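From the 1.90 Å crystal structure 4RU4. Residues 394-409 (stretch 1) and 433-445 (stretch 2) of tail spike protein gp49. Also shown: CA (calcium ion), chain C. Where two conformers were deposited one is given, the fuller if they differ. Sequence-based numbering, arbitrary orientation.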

# COMPACT_ATOMS: atom_id res chain seq x y z
N ASP B 394 4.72 -17.52 22.10
CA ASP B 394 4.80 -18.80 21.41
C ASP B 394 3.43 -19.45 21.53
O ASP B 394 3.05 -19.85 22.62
N PRO B 395 2.70 -19.57 20.40
CA PRO B 395 1.34 -20.12 20.45
C PRO B 395 1.29 -21.65 20.44
O PRO B 395 0.21 -22.23 20.66
N GLN B 396 2.42 -22.32 20.22
CA GLN B 396 2.40 -23.79 20.17
C GLN B 396 1.88 -24.51 21.43
O GLN B 396 1.19 -25.53 21.30
N PRO B 397 2.20 -24.01 22.65
CA PRO B 397 1.63 -24.72 23.81
C PRO B 397 0.10 -24.70 23.81
O PRO B 397 -0.50 -25.64 24.33
N GLY B 398 -0.51 -23.67 23.22
CA GLY B 398 -1.95 -23.64 23.02
C GLY B 398 -2.41 -24.29 21.70
O GLY B 398 -3.57 -24.13 21.27
N ASN B 399 -1.51 -25.04 21.06
CA ASN B 399 -1.83 -25.79 19.84
C ASN B 399 -2.16 -24.94 18.60
O ASN B 399 -2.90 -25.39 17.72
N ARG B 400 -1.61 -23.73 18.54
CA ARG B 400 -1.91 -22.81 17.45
C ARG B 400 -0.63 -22.38 16.73
O ARG B 400 0.44 -22.31 17.35
N GLY B 401 -0.74 -22.09 15.43
CA GLY B 401 0.40 -21.57 14.67
C GLY B 401 0.57 -20.09 14.97
O GLY B 401 -0.33 -19.49 15.58
N VAL B 402 1.69 -19.50 14.57
CA VAL B 402 1.84 -18.04 14.64
C VAL B 402 0.81 -17.43 13.70
O VAL B 402 0.17 -16.42 14.01
N ILE B 403 0.64 -18.10 12.56
CA ILE B 403 -0.50 -17.89 11.69
C ILE B 403 -1.33 -19.15 11.80
O ILE B 403 -0.85 -20.26 11.50
N ASP B 404 -2.57 -19.01 12.26
CA ASP B 404 -3.33 -20.19 12.65
C ASP B 404 -4.61 -20.38 11.85
O ASP B 404 -5.39 -19.42 11.72
N VAL B 405 -4.84 -21.59 11.35
CA VAL B 405 -6.09 -21.93 10.66
C VAL B 405 -6.72 -23.16 11.32
O VAL B 405 -6.57 -24.29 10.84
N GLY B 406 -7.41 -22.95 12.45
CA GLY B 406 -8.06 -24.05 13.15
C GLY B 406 -7.15 -24.98 13.94
O GLY B 406 -7.51 -26.13 14.17
N GLY B 407 -6.01 -24.47 14.40
CA GLY B 407 -5.08 -25.27 15.18
C GLY B 407 -5.75 -25.90 16.39
O GLY B 407 -5.55 -27.08 16.67
N ASN B 408 -6.54 -25.12 17.10
CA ASN B 408 -7.21 -25.61 18.29
C ASN B 408 -8.67 -25.16 18.29
O ASN B 408 -9.26 -25.00 19.35
N SER B 409 -9.27 -24.97 17.12
CA SER B 409 -10.67 -24.57 17.03
C SER B 409 -11.29 -25.13 15.76
O SER B 409 -10.57 -25.60 14.88
N SER B 433 10.98 -15.99 20.51
CA SER B 433 10.77 -16.82 21.70
C SER B 433 9.96 -18.08 21.43
O SER B 433 9.25 -18.56 22.31
N LEU B 434 10.10 -18.63 20.23
CA LEU B 434 9.46 -19.92 19.93
C LEU B 434 10.33 -21.08 20.42
O LEU B 434 11.49 -20.87 20.80
N SER B 435 9.79 -22.30 20.40
CA SER B 435 10.59 -23.49 20.75
C SER B 435 10.85 -24.35 19.52
O SER B 435 10.36 -24.05 18.42
N THR B 436 11.61 -25.44 19.71
CA THR B 436 11.85 -26.37 18.63
C THR B 436 10.61 -27.18 18.30
O THR B 436 10.66 -28.02 17.41
N SER B 437 9.53 -26.98 19.05
CA SER B 437 8.23 -27.60 18.72
C SER B 437 7.26 -26.64 18.00
O SER B 437 6.22 -27.06 17.50
N SER B 438 7.60 -25.37 17.91
CA SER B 438 6.68 -24.38 17.34
C SER B 438 6.64 -24.43 15.81
O SER B 438 7.63 -24.81 15.17
N TYR B 439 5.51 -24.01 15.24
CA TYR B 439 5.32 -23.98 13.79
C TYR B 439 4.80 -22.60 13.36
O TYR B 439 4.05 -21.94 14.09
N LEU B 440 5.23 -22.14 12.20
CA LEU B 440 4.82 -20.79 11.77
C LEU B 440 3.36 -20.77 11.38
O LEU B 440 2.62 -19.83 11.70
N LEU B 441 2.93 -21.80 10.66
CA LEU B 441 1.52 -21.86 10.25
C LEU B 441 0.98 -23.25 10.54
O LEU B 441 1.63 -24.26 10.27
N ARG B 442 -0.23 -23.29 11.09
CA ARG B 442 -0.92 -24.56 11.27
C ARG B 442 -2.26 -24.45 10.58
O ARG B 442 -2.94 -23.42 10.70
N ALA B 443 -2.64 -25.50 9.85
CA ALA B 443 -3.99 -25.69 9.35
C ALA B 443 -4.42 -27.09 9.74
O ALA B 443 -3.65 -28.05 9.57
N ARG B 444 -5.62 -27.22 10.29
CA ARG B 444 -6.11 -28.51 10.77
C ARG B 444 -7.57 -28.65 10.32
O ARG B 444 -8.42 -27.78 10.61
N LEU B 445 -7.86 -29.73 9.60
CA LEU B 445 -9.21 -30.03 9.12
C LEU B 445 -10.06 -30.56 10.26
O LEU B 445 -9.66 -31.50 10.97

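Stretches 394-409 and 433-445 of gp49 pair in parallel, I403 with L441, D404 with R442 and V405 with A443, and bury 936 Å² between them. I403, V405, L441 and A443 share one sheet face: I403 (chi1 m, chi2 t) sets CG2 3.9 Å from L441 CD1. The pairing of V405 with A443 sets their CB atoms 4.0 Å apart; V405 itself is t. D404 and R442 occupy the other face. D404 (t) turns its carboxylate back onto its own loop, OD1 accepting from G401 N (2.9 Å) and OD2 from G407 N (3.1 Å). R442 is extended, t at chi1 to chi3, so its guanidinium reaches the loop of stretch 1 that precedes strand 403-405: NH1 donates to N399 O (2.9 Å) near the guanidinium plane, while G407 O lies over one face. R444 runs t, t, then bends at chi3 (p), which places NE 3.0 Å from G407 O in a hydrogen bond; its contacts from NE and NH2 to G406 O, both 3.0 Å, are weak.

At the other end D394 points toward stretch 2. Its t rotamer lets OD1 accept from S438 OG (2.8 Å) and from Q396 N (3.0 Å), while S438 OG (chi1 m) also accepts from S435 N (2.9 Å), tying the carboxylate to the type I turn 435-438. Water 1 links D394 OD2, Q396 OE1 and S435 OG. The backbone D394 O binds the calcium ion CA at 2.5 Å. Q396 (chi1 t, chi2 m) lays CG 3.6 Å from Y439 CE2. Y439 has chi1 at 29°, between wells; its ring end comes nearer stretch 1, with G401 N and N399 C at the ring edge, and water 4 joins its OH to Q396 NE2 and N399 OD1. Beside D394, L434 (m, t) points sideways at CB, but its end comes nearer stretch 1, with L434 CD2 4.0 Å from P395 CD and 4.1 Å from V402 CG2.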

# COMPACT_ATOMS: atom_id res chain seq x y z
CB ASP B 394 5.84 -19.68 22.11
CG ASP B 394 5.94 -21.08 21.53
OD1 ASP B 394 5.28 -21.38 20.50
OD2 ASP B 394 6.73 -21.88 22.08
CB PRO B 395 0.69 -19.56 19.16
CG PRO B 395 1.88 -19.47 18.17
CD PRO B 395 3.07 -19.07 19.06
CB GLN B 396 3.76 -24.36 19.72
CG GLN B 396 3.71 -25.86 19.43
CD GLN B 396 3.89 -26.69 20.70
OE1 GLN B 396 4.49 -26.23 21.67
NE2 GLN B 396 3.31 -27.90 20.71
CB PRO B 397 2.22 -23.96 25.01
CG PRO B 397 3.59 -23.57 24.50
CD PRO B 397 3.27 -23.08 23.06
CB ASN B 399 -2.91 -26.85 20.09
CG ASN B 399 -2.36 -28.08 20.82
OD1 ASN B 399 -1.29 -28.60 20.47
ND2 ASN B 399 -3.07 -28.53 21.84
CB ARG B 400 -2.69 -21.58 17.99
CG ARG B 400 -4.15 -21.91 18.39
CD ARG B 400 -4.89 -20.78 19.13
NE ARG B 400 -4.30 -20.50 20.44
CZ ARG B 400 -4.82 -19.69 21.36
NH1 ARG B 400 -5.97 -19.08 21.17
NH2 ARG B 400 -4.17 -19.51 22.50
CB VAL B 402 3.28 -17.60 14.27
CG1 VAL B 402 3.37 -16.05 14.15
CG2 VAL B 402 4.29 -18.18 15.29
CB ILE B 403 -0.05 -17.69 10.24
CG1 ILE B 403 0.88 -16.48 10.15
CG2 ILE B 403 -1.30 -17.55 9.31
CD1 ILE B 403 1.68 -16.44 8.88
CB ASP B 404 -3.67 -20.13 14.15
CG ASP B 404 -4.26 -21.46 14.66
OD1 ASP B 404 -3.50 -22.45 14.69
OD2 ASP B 404 -5.46 -21.51 15.01
CB VAL B 405 -5.88 -22.16 9.13
CG1 VAL B 405 -7.23 -22.23 8.44
CG2 VAL B 405 -5.01 -21.05 8.54
CB ASN B 408 -6.49 -25.11 19.55
CG ASN B 408 -6.80 -25.95 20.79
OD1 ASN B 408 -7.00 -27.15 20.71
ND2 ASN B 408 -6.86 -25.30 21.94
CB SER B 409 -10.78 -23.04 17.04
OG SER B 409 -9.92 -22.46 16.06
CB SER B 433 10.14 -16.01 22.85
OG SER B 433 10.92 -14.84 23.09
CB LEU B 434 9.22 -20.06 18.41
CG LEU B 434 8.41 -18.96 17.70
CD1 LEU B 434 8.28 -19.33 16.20
CD2 LEU B 434 7.02 -18.74 18.35
CB SER B 435 9.91 -24.34 21.82
OG SER B 435 8.92 -25.18 21.24
CB THR B 436 13.00 -27.34 18.97
OG1 THR B 436 12.70 -28.00 20.19
CG2 THR B 436 14.30 -26.56 19.13
CB SER B 437 7.56 -28.21 19.97
OG SER B 437 8.36 -29.22 20.58
CB SER B 438 7.05 -22.96 17.80
OG SER B 438 7.22 -22.90 19.21
CB TYR B 439 4.36 -25.08 13.31
CG TYR B 439 3.32 -25.47 14.35
CD1 TYR B 439 2.14 -24.76 14.47
CD2 TYR B 439 3.54 -26.54 15.21
CE1 TYR B 439 1.19 -25.10 15.44
CE2 TYR B 439 2.60 -26.89 16.18
CZ TYR B 439 1.43 -26.16 16.28
OH TYR B 439 0.51 -26.51 17.24
CB LEU B 440 5.70 -20.28 10.65
CG LEU B 440 7.18 -20.21 11.05
CD1 LEU B 440 7.98 -19.67 9.89
CD2 LEU B 440 7.33 -19.29 12.28
CB LEU B 441 1.35 -21.53 8.75
CG LEU B 441 -0.08 -21.56 8.20
CD1 LEU B 441 -0.25 -20.52 7.07
CD2 LEU B 441 -0.51 -22.94 7.71
CB ARG B 442 -1.16 -24.85 12.76
CG ARG B 442 -1.78 -26.27 13.00
CD ARG B 442 -1.79 -26.69 14.44
NE ARG B 442 -2.24 -28.09 14.57
CZ ARG B 442 -2.44 -28.71 15.72
NH1 ARG B 442 -2.28 -28.06 16.87
NH2 ARG B 442 -2.83 -29.99 15.73
CB ALA B 443 -4.04 -25.51 7.82
CB ARG B 444 -6.01 -28.62 12.29
CG ARG B 444 -6.52 -29.97 12.86
CD ARG B 444 -6.37 -30.04 14.39
NE ARG B 444 -7.18 -28.99 14.98
CZ ARG B 444 -8.47 -29.10 15.27
NH1 ARG B 444 -9.10 -30.26 15.11
NH2 ARG B 444 -9.11 -28.05 15.76
CB LEU B 445 -9.15 -31.09 8.01
CG LEU B 445 -9.00 -30.69 6.53
CD1 LEU B 445 -8.28 -29.32 6.33
CD2 LEU B 445 -8.46 -31.82 5.66
CA CA C . 1.49 -18.81 24.28
O HOH W 1 6.68 -24.53 22.19
O HOH W 2 8.47 -21.13 24.04
O HOH W 3 3.10 -16.95 24.47
O HOH W 4 1.02 -28.37 18.94
O HOH W 5 0.10 -20.84 23.95
O HOH W 6 3.45 -22.54 16.88
O HOH W 7 -10.49 -26.56 12.05
O HOH W 8 0.33 -17.63 26.21
O HOH W 9 2.83 -20.03 25.82